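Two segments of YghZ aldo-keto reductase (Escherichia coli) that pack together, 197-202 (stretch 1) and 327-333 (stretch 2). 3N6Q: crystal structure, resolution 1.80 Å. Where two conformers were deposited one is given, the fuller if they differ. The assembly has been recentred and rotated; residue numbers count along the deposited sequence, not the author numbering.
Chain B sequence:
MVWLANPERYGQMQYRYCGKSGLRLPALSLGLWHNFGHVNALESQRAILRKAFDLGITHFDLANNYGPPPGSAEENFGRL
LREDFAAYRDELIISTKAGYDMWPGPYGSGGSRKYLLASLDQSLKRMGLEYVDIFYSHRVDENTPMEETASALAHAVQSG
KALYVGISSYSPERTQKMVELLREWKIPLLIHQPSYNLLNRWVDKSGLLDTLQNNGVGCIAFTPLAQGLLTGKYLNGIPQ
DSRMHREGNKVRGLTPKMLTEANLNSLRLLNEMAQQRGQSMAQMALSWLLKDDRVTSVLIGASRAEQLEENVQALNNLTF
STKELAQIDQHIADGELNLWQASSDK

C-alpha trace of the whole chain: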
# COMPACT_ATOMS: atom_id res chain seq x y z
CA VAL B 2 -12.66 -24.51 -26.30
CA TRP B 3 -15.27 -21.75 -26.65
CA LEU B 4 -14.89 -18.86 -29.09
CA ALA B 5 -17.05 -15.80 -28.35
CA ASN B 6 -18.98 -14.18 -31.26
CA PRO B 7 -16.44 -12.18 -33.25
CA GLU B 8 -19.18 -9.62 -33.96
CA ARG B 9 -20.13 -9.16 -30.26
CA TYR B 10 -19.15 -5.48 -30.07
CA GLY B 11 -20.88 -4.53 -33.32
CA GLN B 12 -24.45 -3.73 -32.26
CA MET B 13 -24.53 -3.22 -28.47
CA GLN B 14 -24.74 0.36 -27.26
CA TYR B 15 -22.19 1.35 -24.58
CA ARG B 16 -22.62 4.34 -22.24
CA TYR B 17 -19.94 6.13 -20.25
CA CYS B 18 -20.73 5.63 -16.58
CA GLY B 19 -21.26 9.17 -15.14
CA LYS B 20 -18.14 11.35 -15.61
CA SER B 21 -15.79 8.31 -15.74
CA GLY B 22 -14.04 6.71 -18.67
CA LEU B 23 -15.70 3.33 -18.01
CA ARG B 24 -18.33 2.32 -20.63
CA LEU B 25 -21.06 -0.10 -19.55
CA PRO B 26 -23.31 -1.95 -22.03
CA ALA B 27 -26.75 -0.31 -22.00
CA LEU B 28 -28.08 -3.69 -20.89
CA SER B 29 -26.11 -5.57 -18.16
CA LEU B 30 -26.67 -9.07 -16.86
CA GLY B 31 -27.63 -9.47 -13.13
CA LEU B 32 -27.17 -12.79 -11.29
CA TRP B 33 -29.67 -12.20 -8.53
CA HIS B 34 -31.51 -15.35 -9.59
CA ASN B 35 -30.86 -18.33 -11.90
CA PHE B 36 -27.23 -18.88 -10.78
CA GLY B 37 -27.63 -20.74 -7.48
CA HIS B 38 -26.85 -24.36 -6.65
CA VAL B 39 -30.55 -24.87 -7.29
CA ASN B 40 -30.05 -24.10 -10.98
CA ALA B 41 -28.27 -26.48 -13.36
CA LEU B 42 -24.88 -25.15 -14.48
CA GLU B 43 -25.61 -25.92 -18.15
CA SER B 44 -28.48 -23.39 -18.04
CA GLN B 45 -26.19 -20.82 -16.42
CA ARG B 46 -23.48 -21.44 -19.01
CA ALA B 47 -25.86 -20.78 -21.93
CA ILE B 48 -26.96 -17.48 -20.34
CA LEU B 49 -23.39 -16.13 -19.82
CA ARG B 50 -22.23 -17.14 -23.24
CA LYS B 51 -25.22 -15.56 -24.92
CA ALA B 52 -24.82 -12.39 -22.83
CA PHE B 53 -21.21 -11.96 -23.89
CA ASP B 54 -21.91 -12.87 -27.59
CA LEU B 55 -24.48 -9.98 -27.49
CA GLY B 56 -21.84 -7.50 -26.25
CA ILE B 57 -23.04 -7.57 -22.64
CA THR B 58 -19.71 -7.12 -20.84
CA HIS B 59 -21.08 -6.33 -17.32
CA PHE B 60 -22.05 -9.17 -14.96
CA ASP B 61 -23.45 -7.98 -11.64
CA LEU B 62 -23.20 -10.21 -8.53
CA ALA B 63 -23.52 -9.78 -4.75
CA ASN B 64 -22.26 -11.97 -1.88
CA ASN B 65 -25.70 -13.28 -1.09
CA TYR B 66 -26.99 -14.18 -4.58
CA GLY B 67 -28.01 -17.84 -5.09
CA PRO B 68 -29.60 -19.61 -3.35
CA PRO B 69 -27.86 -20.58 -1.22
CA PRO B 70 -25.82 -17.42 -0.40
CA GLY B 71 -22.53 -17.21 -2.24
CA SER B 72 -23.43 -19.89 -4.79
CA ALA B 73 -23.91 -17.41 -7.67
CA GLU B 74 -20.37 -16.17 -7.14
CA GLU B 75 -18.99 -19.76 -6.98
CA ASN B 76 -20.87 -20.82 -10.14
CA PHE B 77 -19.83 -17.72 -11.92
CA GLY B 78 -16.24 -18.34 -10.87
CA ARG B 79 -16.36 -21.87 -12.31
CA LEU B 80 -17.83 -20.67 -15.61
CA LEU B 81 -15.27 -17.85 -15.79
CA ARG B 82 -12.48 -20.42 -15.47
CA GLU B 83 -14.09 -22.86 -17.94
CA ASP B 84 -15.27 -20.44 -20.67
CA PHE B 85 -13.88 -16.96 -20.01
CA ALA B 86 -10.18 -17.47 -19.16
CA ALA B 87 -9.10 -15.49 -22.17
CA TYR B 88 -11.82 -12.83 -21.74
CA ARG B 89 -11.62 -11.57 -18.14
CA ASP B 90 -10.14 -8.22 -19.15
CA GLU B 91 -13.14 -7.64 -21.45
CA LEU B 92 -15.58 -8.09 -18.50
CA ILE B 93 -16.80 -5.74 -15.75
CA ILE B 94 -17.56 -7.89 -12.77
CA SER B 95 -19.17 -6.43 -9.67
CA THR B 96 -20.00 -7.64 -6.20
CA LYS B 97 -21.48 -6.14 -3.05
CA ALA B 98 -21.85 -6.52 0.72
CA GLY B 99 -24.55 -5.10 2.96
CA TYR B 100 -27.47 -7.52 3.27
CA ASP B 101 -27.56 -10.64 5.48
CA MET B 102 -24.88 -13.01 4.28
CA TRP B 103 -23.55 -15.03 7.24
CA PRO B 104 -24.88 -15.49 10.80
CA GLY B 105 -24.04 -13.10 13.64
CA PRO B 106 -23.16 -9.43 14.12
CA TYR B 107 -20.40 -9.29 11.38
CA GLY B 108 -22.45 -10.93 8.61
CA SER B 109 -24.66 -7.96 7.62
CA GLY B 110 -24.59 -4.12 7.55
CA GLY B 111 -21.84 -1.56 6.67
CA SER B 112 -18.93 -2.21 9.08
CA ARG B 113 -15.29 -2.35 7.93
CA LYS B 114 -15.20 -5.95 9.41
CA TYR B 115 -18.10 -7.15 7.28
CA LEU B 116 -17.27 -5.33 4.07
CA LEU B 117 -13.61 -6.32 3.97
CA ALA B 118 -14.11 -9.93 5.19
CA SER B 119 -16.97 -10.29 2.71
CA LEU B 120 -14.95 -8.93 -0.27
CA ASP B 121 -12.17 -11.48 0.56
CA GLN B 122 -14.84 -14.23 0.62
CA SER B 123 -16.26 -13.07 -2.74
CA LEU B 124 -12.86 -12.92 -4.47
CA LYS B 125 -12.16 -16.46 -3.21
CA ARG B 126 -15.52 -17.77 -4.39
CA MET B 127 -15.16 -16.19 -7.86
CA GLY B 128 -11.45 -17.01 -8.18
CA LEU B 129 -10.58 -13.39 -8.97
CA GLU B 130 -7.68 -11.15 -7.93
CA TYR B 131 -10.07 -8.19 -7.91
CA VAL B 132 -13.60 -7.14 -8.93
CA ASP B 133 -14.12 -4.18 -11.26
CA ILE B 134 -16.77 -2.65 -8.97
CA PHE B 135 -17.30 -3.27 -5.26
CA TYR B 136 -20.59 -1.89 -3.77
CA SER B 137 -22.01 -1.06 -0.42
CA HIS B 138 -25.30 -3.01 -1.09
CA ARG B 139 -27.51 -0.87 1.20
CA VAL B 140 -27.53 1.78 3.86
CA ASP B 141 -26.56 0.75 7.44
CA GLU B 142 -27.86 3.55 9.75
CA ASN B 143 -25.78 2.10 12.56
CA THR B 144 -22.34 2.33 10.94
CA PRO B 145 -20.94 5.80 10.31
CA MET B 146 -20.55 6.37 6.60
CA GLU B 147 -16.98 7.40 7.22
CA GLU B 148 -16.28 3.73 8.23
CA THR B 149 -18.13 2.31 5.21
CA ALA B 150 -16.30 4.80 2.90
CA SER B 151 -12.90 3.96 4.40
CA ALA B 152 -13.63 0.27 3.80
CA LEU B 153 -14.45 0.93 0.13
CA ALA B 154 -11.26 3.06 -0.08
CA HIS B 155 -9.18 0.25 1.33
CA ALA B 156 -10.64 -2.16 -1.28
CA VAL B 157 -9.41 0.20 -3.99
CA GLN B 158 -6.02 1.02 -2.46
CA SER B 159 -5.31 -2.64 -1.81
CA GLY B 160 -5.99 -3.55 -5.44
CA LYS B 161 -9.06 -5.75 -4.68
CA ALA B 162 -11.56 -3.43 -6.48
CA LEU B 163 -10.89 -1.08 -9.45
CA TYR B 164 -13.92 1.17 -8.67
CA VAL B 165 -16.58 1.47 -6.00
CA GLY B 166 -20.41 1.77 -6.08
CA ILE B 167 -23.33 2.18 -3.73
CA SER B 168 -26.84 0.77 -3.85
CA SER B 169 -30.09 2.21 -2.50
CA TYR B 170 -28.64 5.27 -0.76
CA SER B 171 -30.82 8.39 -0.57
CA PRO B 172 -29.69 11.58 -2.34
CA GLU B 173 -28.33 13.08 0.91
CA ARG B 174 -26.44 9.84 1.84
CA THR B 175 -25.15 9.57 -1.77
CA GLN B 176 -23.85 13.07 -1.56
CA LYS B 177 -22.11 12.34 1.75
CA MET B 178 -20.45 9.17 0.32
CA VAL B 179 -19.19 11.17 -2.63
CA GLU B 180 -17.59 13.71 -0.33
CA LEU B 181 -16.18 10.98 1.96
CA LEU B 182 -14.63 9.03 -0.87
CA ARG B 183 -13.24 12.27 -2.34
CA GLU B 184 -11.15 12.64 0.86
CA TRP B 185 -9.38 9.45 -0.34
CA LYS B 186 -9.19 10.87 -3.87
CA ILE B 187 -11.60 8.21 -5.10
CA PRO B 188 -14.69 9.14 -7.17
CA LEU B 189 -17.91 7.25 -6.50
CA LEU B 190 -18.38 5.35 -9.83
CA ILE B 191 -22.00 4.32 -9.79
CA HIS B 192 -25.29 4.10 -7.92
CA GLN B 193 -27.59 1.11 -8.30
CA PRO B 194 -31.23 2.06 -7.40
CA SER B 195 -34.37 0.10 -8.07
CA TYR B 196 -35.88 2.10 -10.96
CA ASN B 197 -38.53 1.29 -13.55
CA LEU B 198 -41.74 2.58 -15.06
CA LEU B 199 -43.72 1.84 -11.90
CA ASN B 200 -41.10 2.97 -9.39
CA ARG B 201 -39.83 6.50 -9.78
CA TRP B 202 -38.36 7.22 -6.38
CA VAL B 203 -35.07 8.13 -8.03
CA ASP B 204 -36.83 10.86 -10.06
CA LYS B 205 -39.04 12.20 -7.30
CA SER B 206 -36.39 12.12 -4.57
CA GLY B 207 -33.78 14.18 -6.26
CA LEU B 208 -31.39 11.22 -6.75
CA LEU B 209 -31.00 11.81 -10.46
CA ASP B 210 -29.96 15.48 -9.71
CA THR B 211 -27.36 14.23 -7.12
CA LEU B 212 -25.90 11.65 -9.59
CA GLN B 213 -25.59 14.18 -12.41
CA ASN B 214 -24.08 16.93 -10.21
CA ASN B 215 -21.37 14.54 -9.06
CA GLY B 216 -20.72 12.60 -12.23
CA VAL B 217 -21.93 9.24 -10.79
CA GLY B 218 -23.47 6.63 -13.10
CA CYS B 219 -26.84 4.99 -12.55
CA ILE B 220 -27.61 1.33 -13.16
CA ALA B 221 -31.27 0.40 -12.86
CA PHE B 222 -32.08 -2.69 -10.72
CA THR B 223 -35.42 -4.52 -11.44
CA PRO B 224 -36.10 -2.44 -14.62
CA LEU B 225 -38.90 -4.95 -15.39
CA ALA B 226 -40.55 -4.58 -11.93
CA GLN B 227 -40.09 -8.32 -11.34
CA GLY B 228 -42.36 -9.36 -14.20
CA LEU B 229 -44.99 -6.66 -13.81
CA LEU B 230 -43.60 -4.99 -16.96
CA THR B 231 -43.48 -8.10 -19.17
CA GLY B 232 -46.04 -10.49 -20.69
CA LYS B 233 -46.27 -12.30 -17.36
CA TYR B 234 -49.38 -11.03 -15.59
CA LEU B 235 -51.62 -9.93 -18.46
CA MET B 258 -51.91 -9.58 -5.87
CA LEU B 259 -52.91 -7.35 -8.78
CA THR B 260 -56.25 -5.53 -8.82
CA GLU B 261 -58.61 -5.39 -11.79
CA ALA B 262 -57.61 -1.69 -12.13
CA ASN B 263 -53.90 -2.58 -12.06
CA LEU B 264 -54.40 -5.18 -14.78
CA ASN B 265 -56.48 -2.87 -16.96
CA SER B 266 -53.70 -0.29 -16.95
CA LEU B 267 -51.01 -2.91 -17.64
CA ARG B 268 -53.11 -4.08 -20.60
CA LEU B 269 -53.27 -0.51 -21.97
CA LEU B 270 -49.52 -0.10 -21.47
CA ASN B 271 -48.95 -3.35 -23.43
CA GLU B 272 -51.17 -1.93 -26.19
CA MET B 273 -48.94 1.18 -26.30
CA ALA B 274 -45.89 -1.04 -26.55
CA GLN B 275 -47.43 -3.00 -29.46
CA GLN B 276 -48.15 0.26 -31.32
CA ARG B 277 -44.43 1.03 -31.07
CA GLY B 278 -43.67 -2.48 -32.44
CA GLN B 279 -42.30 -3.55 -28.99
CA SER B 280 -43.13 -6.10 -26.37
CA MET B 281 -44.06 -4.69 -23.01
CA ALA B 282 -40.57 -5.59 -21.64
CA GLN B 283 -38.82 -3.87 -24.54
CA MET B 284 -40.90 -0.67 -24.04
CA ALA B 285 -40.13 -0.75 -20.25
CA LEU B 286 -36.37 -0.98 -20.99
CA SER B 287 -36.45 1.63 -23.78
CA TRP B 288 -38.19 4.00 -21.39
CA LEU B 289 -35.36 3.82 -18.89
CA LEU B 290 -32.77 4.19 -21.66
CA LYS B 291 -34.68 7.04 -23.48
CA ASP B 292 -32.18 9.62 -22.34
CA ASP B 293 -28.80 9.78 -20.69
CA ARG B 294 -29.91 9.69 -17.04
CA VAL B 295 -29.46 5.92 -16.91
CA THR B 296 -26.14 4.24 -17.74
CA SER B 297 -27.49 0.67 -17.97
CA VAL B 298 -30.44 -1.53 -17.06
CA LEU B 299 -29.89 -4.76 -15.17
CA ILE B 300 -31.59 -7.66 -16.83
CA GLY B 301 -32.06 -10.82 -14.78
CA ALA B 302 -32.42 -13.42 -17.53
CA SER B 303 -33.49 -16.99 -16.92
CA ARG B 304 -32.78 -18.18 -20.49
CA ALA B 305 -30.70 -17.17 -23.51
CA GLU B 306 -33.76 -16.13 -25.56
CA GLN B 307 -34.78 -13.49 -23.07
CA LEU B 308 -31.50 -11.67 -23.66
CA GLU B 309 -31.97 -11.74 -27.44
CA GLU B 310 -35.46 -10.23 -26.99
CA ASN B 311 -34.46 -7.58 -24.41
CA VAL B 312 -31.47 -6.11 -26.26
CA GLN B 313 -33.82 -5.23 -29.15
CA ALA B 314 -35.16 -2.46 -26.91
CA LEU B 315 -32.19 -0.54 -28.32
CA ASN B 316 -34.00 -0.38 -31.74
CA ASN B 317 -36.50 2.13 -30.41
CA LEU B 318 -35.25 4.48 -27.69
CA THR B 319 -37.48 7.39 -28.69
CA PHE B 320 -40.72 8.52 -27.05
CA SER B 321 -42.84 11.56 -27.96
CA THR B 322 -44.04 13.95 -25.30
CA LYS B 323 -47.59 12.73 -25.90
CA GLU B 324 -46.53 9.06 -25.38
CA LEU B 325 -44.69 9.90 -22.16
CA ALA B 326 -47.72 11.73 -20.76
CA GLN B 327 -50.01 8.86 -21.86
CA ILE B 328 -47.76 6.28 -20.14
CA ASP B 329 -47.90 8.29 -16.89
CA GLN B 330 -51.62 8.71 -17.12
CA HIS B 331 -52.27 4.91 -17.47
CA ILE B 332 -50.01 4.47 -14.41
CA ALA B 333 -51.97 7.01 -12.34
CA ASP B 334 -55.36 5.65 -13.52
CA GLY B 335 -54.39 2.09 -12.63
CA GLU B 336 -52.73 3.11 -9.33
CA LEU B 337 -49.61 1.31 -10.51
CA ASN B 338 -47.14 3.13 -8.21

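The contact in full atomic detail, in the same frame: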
# COMPACT_ATOMS: atom_id res chain seq x y z
N ASN B 197 -37.83 1.80 -12.39
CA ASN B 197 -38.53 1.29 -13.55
C ASN B 197 -39.76 2.17 -13.78
O ASN B 197 -40.01 3.15 -13.04
CB ASN B 197 -38.96 -0.19 -13.35
CG ASN B 197 -39.73 -0.43 -12.03
OD1 ASN B 197 -40.85 0.05 -11.86
ND2 ASN B 197 -39.16 -1.25 -11.13
N LEU B 198 -40.60 1.74 -14.71
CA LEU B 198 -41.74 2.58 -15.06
C LEU B 198 -42.68 2.81 -13.89
O LEU B 198 -43.28 3.87 -13.78
CB LEU B 198 -42.51 1.94 -16.22
CG LEU B 198 -42.25 2.46 -17.62
CD1 LEU B 198 -43.16 1.64 -18.52
CD2 LEU B 198 -42.63 3.92 -17.75
N LEU B 199 -42.76 1.83 -12.99
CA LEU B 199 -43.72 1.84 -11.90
C LEU B 199 -43.09 2.36 -10.62
O LEU B 199 -43.77 2.49 -9.62
CB LEU B 199 -44.26 0.43 -11.62
CG LEU B 199 -44.78 -0.21 -12.92
CD1 LEU B 199 -45.45 -1.50 -12.54
CD2 LEU B 199 -45.77 0.75 -13.59
N ASN B 200 -41.78 2.60 -10.63
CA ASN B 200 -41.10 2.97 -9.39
C ASN B 200 -40.13 4.11 -9.63
O ASN B 200 -38.99 3.90 -10.10
CB ASN B 200 -40.40 1.77 -8.73
CG ASN B 200 -39.72 2.16 -7.42
OD1 ASN B 200 -39.75 3.33 -7.03
ND2 ASN B 200 -39.07 1.23 -6.79
N ARG B 201 -40.61 5.33 -9.42
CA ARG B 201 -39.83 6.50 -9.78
C ARG B 201 -39.31 7.29 -8.61
O ARG B 201 -39.01 8.45 -8.75
CB ARG B 201 -40.56 7.43 -10.76
CG ARG B 201 -41.09 6.59 -11.92
CD ARG B 201 -41.29 7.39 -13.09
NE ARG B 201 -42.24 6.71 -13.92
CZ ARG B 201 -42.95 7.33 -14.83
NH1 ARG B 201 -42.75 8.64 -15.00
NH2 ARG B 201 -43.81 6.62 -15.57
N TRP B 202 -38.98 6.59 -7.52
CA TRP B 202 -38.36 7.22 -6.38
C TRP B 202 -37.11 7.99 -6.77
O TRP B 202 -36.86 9.09 -6.26
CB TRP B 202 -38.11 6.21 -5.22
CG TRP B 202 -36.80 5.43 -5.24
CD1 TRP B 202 -36.64 4.10 -5.59
CD2 TRP B 202 -35.49 5.87 -4.80
NE1 TRP B 202 -35.33 3.72 -5.44
CE2 TRP B 202 -34.60 4.78 -4.95
CE3 TRP B 202 -34.99 7.08 -4.28
CZ2 TRP B 202 -33.23 4.86 -4.64
CZ3 TRP B 202 -33.62 7.15 -3.95
CH2 TRP B 202 -32.77 6.04 -4.12
N GLN B 327 -49.01 9.94 -21.78
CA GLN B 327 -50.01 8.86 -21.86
C GLN B 327 -49.59 7.66 -20.95
O GLN B 327 -50.41 7.04 -20.25
CB GLN B 327 -50.16 8.40 -23.31
CG GLN B 327 -51.05 9.30 -24.22
CD GLN B 327 -51.08 8.90 -25.71
OE1 GLN B 327 -50.09 8.40 -26.28
NE2 GLN B 327 -52.21 9.20 -26.37
N ILE B 328 -48.32 7.33 -21.02
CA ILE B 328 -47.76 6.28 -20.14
C ILE B 328 -48.01 6.65 -18.67
O ILE B 328 -48.60 5.87 -17.91
CB ILE B 328 -46.24 6.11 -20.41
CG1 ILE B 328 -46.07 5.36 -21.74
CG2 ILE B 328 -45.52 5.35 -19.14
CD1 ILE B 328 -44.61 5.37 -22.30
N ASP B 329 -47.66 7.87 -18.27
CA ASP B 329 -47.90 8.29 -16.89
C ASP B 329 -49.37 8.28 -16.51
O ASP B 329 -49.75 7.92 -15.38
CB ASP B 329 -47.32 9.67 -16.60
CG ASP B 329 -45.80 9.67 -16.56
OD1 ASP B 329 -45.19 8.58 -16.71
OD2 ASP B 329 -45.23 10.77 -16.45
N GLN B 330 -50.21 8.76 -17.41
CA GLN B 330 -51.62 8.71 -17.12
C GLN B 330 -52.17 7.28 -16.86
O GLN B 330 -53.01 7.10 -15.96
CB GLN B 330 -52.41 9.43 -18.23
CG GLN B 330 -53.92 9.56 -17.93
CD GLN B 330 -54.17 10.65 -16.93
OE1 GLN B 330 -53.74 11.80 -17.12
NE2 GLN B 330 -54.80 10.30 -15.81
N HIS B 331 -51.81 6.29 -17.69
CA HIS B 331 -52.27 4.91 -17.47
C HIS B 331 -51.77 4.45 -16.10
O HIS B 331 -52.49 3.74 -15.38
CB HIS B 331 -51.72 3.95 -18.53
CG HIS B 331 -52.36 4.09 -19.87
ND1 HIS B 331 -53.72 4.18 -20.03
CD2 HIS B 331 -51.82 4.16 -21.11
CE1 HIS B 331 -54.00 4.27 -21.32
NE2 HIS B 331 -52.87 4.23 -22.00
N ILE B 332 -50.57 4.89 -15.73
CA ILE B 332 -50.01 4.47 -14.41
C ILE B 332 -50.80 5.04 -13.23
O ILE B 332 -51.27 4.28 -12.37
CB ILE B 332 -48.49 4.69 -14.29
CG1 ILE B 332 -47.75 3.73 -15.24
CG2 ILE B 332 -47.98 4.43 -12.83
CD1 ILE B 332 -46.31 4.20 -15.59
N ALA B 333 -51.10 6.32 -13.31
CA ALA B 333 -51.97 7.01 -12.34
C ALA B 333 -53.37 6.40 -12.30
O ALA B 333 -53.85 6.05 -11.21
CB ALA B 333 -52.04 8.52 -12.68

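The strongest link between these segments is a salt bridge from Arg201, in the irregular first stretch, to Asp329 on the helix of the second. Arg201 NH2 lies 2.7 Å from Asp329 OD1 and donates a hydrogen bond to it; Arg201 NH1 donates a second, weak one to the same oxygen at 3.0 Å, with an N-H...acceptor angle of only 129°. One carboxylate oxygen therefore receives both terminal nitrogens, an arrangement that cannot be linear for both, and NH2 has the better angle, 145°. The carboxylate oxygen sits at the edge of the guanidinium, near its plane, where the N-H bonds point. Asp329 sends its CA-to-CB bond sideways, yet the end of its side chain comes nearer and makes the contact.

The arginine is also held from its own side. Arg201 NE donates to Leu198 O at 3.0 Å with a good angle of 160°, and Arg201 NH2 adds a weak bond to Leu198 O at 3.3 Å. The first rule to read here is that a long side chain reaching across an interface is tied to its own loop as well as to its partner. NH2 serves both, bonding to a backbone carbonyl of its own stretch and to a carboxylate of the other.

That carbonyl belongs to a type I turn running from Asn197 to Asn200. Asn200 N donates to Asn197 O at 3.0 Å, closing the turn, and Leu199 N donates to Asn197 OD1 at 2.8 Å, so a side chain supports the backbone at its start. Neither asparagine touches the helix; the turn instead presents Leu198 and Leu199 to it.

The helix answers with Ile328 and Ile332, one turn apart and joined by the backbone hydrogen bond from Ile332 N to Ile328 O at 3.1 Å. Both direct their CA-to-CB bonds toward the loop. Leu198, which also points toward its partner, brings CD2 to 3.5 Å from Ile328 CG2 and to 4.3 Å from Ile332 CD1, touching both isoleucines. Leu199 starts out sideways, but its end approaches, with CD2 3.9 Å from Ile332 CG1.

Ile332 has the largest covered area in the contact, and its CD1 also lies 3.5 Å from Leu198 O and 3.5 Å from Arg201 NH2. The apolar packing thus runs directly up to the charged group. The second rule is economy: with 228 Å² buried in all, three loop residues meet three helix residues, and a single salt bridge adjoins a small aliphatic cluster.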